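Local coordinates for uncharacterized protein (Trypanosoma brucei, PDB 2Q0X) that is of unknown function but adopts the alpha/beta-hydrolase fold and may be a component of the paraflagellar rod, at residues A[58-61]-A[62-66]; A[47-51]-A[52-56]. One frame throughout, in Å; residues are numbered along the deposited sequence.

How the contacts relate
Both contacts are local and follow one another in series along the chain, neither nested nor crossed, within one beta-alpha-beta unit of the alpha/beta-hydrolase fold. After strand 40-44 the chain enters the loop of contact 2, where 47-51 and 52-56 meet round a type II turn from Ser50 to Ser53. It then runs into helix 57-64, which contact 1 (58-61 with 62-66) spans almost from end to end and a little beyond, before strand 69-73 completes the crossover. The two centres lie about 16 Å apart, yet the contacts touch where Thr58 CG2 packs on Leu52 CD2 at 3.9 Å. The loop reaches the second subunit; the helix packs on strand 69-73 and on helix 280-299.

Contact 1: residues A[58-61]-A[62-66]; sequences TNLA and EELQG
Leu60 and Leu64 meet one turn apart on the buried side of helix 57-64, the crossover helix of a beta-alpha-beta unit in the alpha/beta-hydrolase fold. Leu60 sends CG trans to its own nitrogen (chi1 -169°), which carries the branch along the helix to Leu64; Leu64 CG instead lies opposite its carbonyl carbon (chi1 -73°). The two side chains approach at a slant, and Leu64 CD1 settles 3.8 Å from Leu60 CG, close to Leu60 CD1 as well. With Ala61 they form the apolar face laid on Phe70 of strand 69-73, while Ile287, Leu288 and Leu291 of helix 280-299 pack against the leucines.

Asn59, Glu62 and Glu63 are exposed. Glu62 reaches out in an extended chain, whereas Glu63 CG lies 3.4 Å from Asn59 O and the chain bends beyond it at chi2. Backbone bonds hold the turn beneath them: Glu62 N donates to Thr58 O, and Glu63 N to Asn59 O at 2.9 Å. Gln65 is the first residue to leave helical geometry; in the turn before it Leu64 N bonds to Leu60 O at 2.9 Å, with an N-H...O angle of 162°, and Leu64 CG lies 3.3 Å from the same oxygen.

Contact 2: residues A[47-51]-A[52-56]; sequences QTESL and LSFDY
Glu49 lays its CB and CG against the hydroxyl of Ser53, with CG 3.4 Å from Ser53 OG, and continues toward the ring of Phe54. Its chain, with CG opposite the carbonyl carbon (chi1 -71°) and extended beyond, carries the carboxylate out to Phe54, where Glu49 OE2 lies 3.3 Å from Phe54 CE2. The approach to the ring is oblique, with the carboxylate plane turned 80° from that of the ring. The other oxygen, OE1, is hydrogen-bonded to Gly46 N and to Thr115 OG1; this double grip probably limits rotation of the carboxylate.

A type II beta turn, Ser50 to Ser53, reverses the chain between Glu49 and Phe54, and in it Leu52 takes up the positive phi of the third position. Ser50 O and Ser53 N face each other at 3.0 Å across the turn, and Ser53 CB lies 3.2 Å from the same Ser50 O. Ser50 OG, placed between its own N and carbonyl carbon (chi1 71°), donates to Leu51 O at 2.9 Å from above the carbonyl plane. The side chains of Leu51 and Leu52 both pack on Leu17 of the second subunit.

This loop joins strand 40-44 to helix 57-64. Glu49 and Ser53 rest on Trp43 of that strand, Phe54 touches Thr115 at the end of strand 110-115 and meets the Phe57 ring at the helix start, and Tyr56 packs on Val284 of helix 280-299.

Contact 1: residues A[58-61]-A[62-66]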
loop_
_atom_site.group_PDB
_atom_site.type_symbol
_atom_site.label_atom_id
_atom_site.label_comp_id
_atom_site.label_asym_id
_atom_site.label_seq_id
_atom_site.Cartn_x
_atom_site.Cartn_y
_atom_site.Cartn_z
ATOM N N THR A 58 10.171 -4.186 -14.449
ATOM C CA THR A 58 10.179 -5.573 -14.908
ATOM C C THR A 58 11.365 -5.820 -15.841
ATOM O O THR A 58 12.053 -6.834 -15.732
ATOM C CB THR A 58 8.825 -6.000 -15.571
ATOM O OG1 THR A 58 8.524 -5.183 -16.703
ATOM C CG2 THR A 58 7.687 -5.855 -14.570
ATOM N N ASN A 59 11.613 -4.865 -16.728
ATOM C CA ASN A 59 12.740 -4.932 -17.663
ATOM C C ASN A 59 14.095 -4.717 -16.956
ATOM O O ASN A 59 15.045 -5.452 -17.205
ATOM C CB ASN A 59 12.555 -3.907 -18.780
ATOM C CG ASN A 59 11.311 -4.150 -19.591
ATOM O OD1 ASN A 59 11.217 -5.142 -20.320
ATOM N ND2 ASN A 59 10.328 -3.255 -19.462
ATOM N N LEU A 60 14.168 -3.703 -16.095
ATOM C CA LEU A 60 15.290 -3.529 -15.158
ATOM C C LEU A 60 15.681 -4.819 -14.428
ATOM O O LEU A 60 16.832 -5.255 -14.512
ATOM C CB LEU A 60 14.978 -2.450 -14.099
ATOM C CG LEU A 60 16.177 -1.992 -13.228
ATOM C CD1 LEU A 60 17.447 -1.736 -14.094
ATOM C CD2 LEU A 60 15.871 -0.759 -12.424
ATOM N N ALA A 61 14.736 -5.404 -13.692
ATOM C CA ALA A 61 15.007 -6.611 -12.908
ATOM C C ALA A 61 15.490 -7.752 -13.805
ATOM O O ALA A 61 16.406 -8.497 -13.455
ATOM C CB ALA A 61 13.758 -7.040 -12.099
ATOM N N GLU A 62 14.877 -7.857 -14.976
ATOM C CA GLU A 62 15.250 -8.840 -15.967
ATOM C C GLU A 62 16.705 -8.671 -16.435
ATOM O O GLU A 62 17.464 -9.645 -16.513
ATOM C CB GLU A 62 14.286 -8.716 -17.158
ATOM C CG GLU A 62 14.198 -9.892 -18.036
ATOM C CD GLU A 62 13.069 -9.728 -19.053
ATOM O OE1 GLU A 62 13.241 -8.898 -19.989
ATOM O OE2 GLU A 62 12.014 -10.413 -18.906
ATOM N N GLU A 63 17.072 -7.433 -16.752
ATOM C CA GLU A 63 18.429 -7.110 -17.203
ATOM C C GLU A 63 19.469 -7.319 -16.111
ATOM O O GLU A 63 20.549 -7.818 -16.393
ATOM C CB GLU A 63 18.504 -5.685 -17.752
ATOM C CG GLU A 63 17.842 -5.529 -19.118
ATOM C CD GLU A 63 18.500 -6.390 -20.198
ATOM O OE1 GLU A 63 19.759 -6.492 -20.223
ATOM O OE2 GLU A 63 17.751 -6.957 -21.027
ATOM N N LEU A 64 19.104 -6.973 -14.873
ATOM C CA LEU A 64 19.948 -7.176 -13.687
ATOM C C LEU A 64 20.167 -8.637 -13.305
ATOM O O LEU A 64 21.115 -8.951 -12.591
ATOM C CB LEU A 64 19.329 -6.449 -12.473
ATOM C CG LEU A 64 19.424 -4.916 -12.439
ATOM C CD1 LEU A 64 18.527 -4.339 -11.363
ATOM C CD2 LEU A 64 20.880 -4.491 -12.248
ATOM N N GLN A 65 19.279 -9.518 -13.761
ATOM C CA GLN A 65 19.244 -10.910 -13.324
ATOM C C GLN A 65 20.589 -11.606 -13.508
ATOM O O GLN A 65 21.201 -11.512 -14.571
ATOM C CB GLN A 65 18.175 -11.673 -14.102
ATOM C CG GLN A 65 17.899 -13.059 -13.562
ATOM C CD GLN A 65 18.109 -14.122 -14.598
ATOM O OE1 GLN A 65 17.161 -14.817 -15.001
ATOM N NE2 GLN A 65 19.359 -14.268 -15.055
ATOM N N GLY A 66 21.019 -12.322 -12.469
ATOM C CA GLY A 66 22.333 -12.948 -12.431
ATOM C C GLY A 66 23.404 -12.065 -11.813
ATOM O O GLY A 66 24.488 -12.551 -11.470
#

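Contact 2: residues A[47-51]-A[52-56]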
loop_
_atom_site.group_PDB
_atom_site.type_symbol
_atom_site.label_atom_id
_atom_site.label_comp_id
_atom_site.label_asym_id
_atom_site.label_seq_id
_atom_site.Cartn_x
_atom_site.Cartn_y
_atom_site.Cartn_z
ATOM N N GLN A 47 4.998 8.209 -1.477
ATOM C CA GLN A 47 3.897 7.667 -0.690
ATOM C C GLN A 47 2.758 7.130 -1.554
ATOM O O GLN A 47 2.068 6.210 -1.137
ATOM C CB GLN A 47 3.377 8.711 0.291
ATOM C CG GLN A 47 4.297 8.962 1.463
ATOM C CD GLN A 47 3.835 10.132 2.331
ATOM O OE1 GLN A 47 4.010 11.297 1.970
ATOM N NE2 GLN A 47 3.265 9.823 3.489
ATOM N N THR A 48 2.595 7.688 -2.755
ATOM C CA THR A 48 1.581 7.263 -3.701
ATOM C C THR A 48 2.124 6.340 -4.775
ATOM O O THR A 48 1.433 6.053 -5.748
ATOM C CB THR A 48 0.910 8.479 -4.395
ATOM O OG1 THR A 48 1.874 9.181 -5.185
ATOM C CG2 THR A 48 0.314 9.427 -3.356
ATOM N N GLU A 49 3.359 5.887 -4.620
ATOM C CA GLU A 49 3.947 4.920 -5.525
ATOM C C GLU A 49 3.778 3.509 -4.949
ATOM O O GLU A 49 4.099 3.256 -3.787
ATOM C CB GLU A 49 5.429 5.235 -5.785
ATOM C CG GLU A 49 5.616 6.478 -6.651
ATOM C CD GLU A 49 7.077 6.764 -7.011
ATOM O OE1 GLU A 49 7.947 6.762 -6.117
ATOM O OE2 GLU A 49 7.358 7.028 -8.203
ATOM N N SER A 50 3.289 2.608 -5.792
ATOM C CA SER A 50 3.034 1.219 -5.451
ATOM C C SER A 50 4.200 0.336 -5.826
ATOM O O SER A 50 5.096 0.754 -6.565
ATOM C CB SER A 50 1.798 0.745 -6.250
ATOM O OG SER A 50 2.089 0.603 -7.668
ATOM N N LEU A 51 4.174 -0.903 -5.351
ATOM C CA LEU A 51 5.035 -1.930 -5.901
ATOM C C LEU A 51 4.897 -1.896 -7.414
ATOM O O LEU A 51 3.789 -1.700 -7.924
ATOM C CB LEU A 51 4.637 -3.325 -5.400
ATOM C CG LEU A 51 4.856 -3.695 -3.933
ATOM C CD1 LEU A 51 4.393 -5.143 -3.687
ATOM C CD2 LEU A 51 6.319 -3.426 -3.485
ATOM N N LEU A 52 6.013 -2.072 -8.113
ATOM C CA LEU A 52 6.069 -1.985 -9.586
ATOM C C LEU A 52 5.494 -0.670 -10.121
ATOM O O LEU A 52 4.816 -0.646 -11.149
ATOM C CB LEU A 52 5.376 -3.194 -10.261
ATOM C CG LEU A 52 6.034 -4.575 -10.186
ATOM C CD1 LEU A 52 5.065 -5.630 -10.805
ATOM C CD2 LEU A 52 7.392 -4.597 -10.865
ATOM N N SER A 53 5.794 0.424 -9.424
ATOM C CA SER A 53 5.307 1.762 -9.806
ATOM C C SER A 53 5.662 2.101 -11.249
ATOM O O SER A 53 4.883 2.742 -11.955
ATOM C CB SER A 53 5.916 2.837 -8.896
ATOM O OG SER A 53 5.266 4.087 -9.097
ATOM N N PHE A 54 6.860 1.697 -11.660
ATOM C CA PHE A 54 7.300 1.862 -13.032
ATOM C C PHE A 54 7.258 0.529 -13.736
ATOM O O PHE A 54 7.847 -0.439 -13.265
ATOM C CB PHE A 54 8.711 2.446 -13.080
ATOM C CG PHE A 54 8.776 3.834 -12.557
ATOM C CD1 PHE A 54 8.734 4.918 -13.418
ATOM C CD2 PHE A 54 8.812 4.063 -11.186
ATOM C CE1 PHE A 54 8.758 6.212 -12.928
ATOM C CE2 PHE A 54 8.846 5.347 -10.681
ATOM C CZ PHE A 54 8.815 6.427 -11.561
ATOM N N ASP A 55 6.548 0.496 -14.860
ATOM C CA ASP A 55 6.467 -0.681 -15.698
ATOM C C ASP A 55 7.874 -1.166 -16.042
ATOM O O ASP A 55 8.126 -2.370 -15.986
ATOM C CB ASP A 55 5.632 -0.402 -16.985
ATOM C CG ASP A 55 4.121 -0.307 -16.716
ATOM O OD1 ASP A 55 3.691 -0.500 -15.560
ATOM O OD2 ASP A 55 3.352 -0.033 -17.666
ATOM N N TYR A 56 8.798 -0.247 -16.335
ATOM C CA TYR A 56 10.173 -0.639 -16.697
ATOM C C TYR A 56 10.964 -1.414 -15.637
ATOM O O TYR A 56 11.944 -2.051 -15.975
ATOM C CB TYR A 56 10.998 0.547 -17.248
ATOM C CG TYR A 56 11.664 1.423 -16.210
ATOM C CD1 TYR A 56 12.826 1.002 -15.553
ATOM C CD2 TYR A 56 11.163 2.674 -15.912
ATOM C CE1 TYR A 56 13.438 1.779 -14.627
ATOM C CE2 TYR A 56 11.772 3.459 -14.975
ATOM C CZ TYR A 56 12.917 3.015 -14.335
ATOM O OH TYR A 56 13.544 3.805 -13.386
#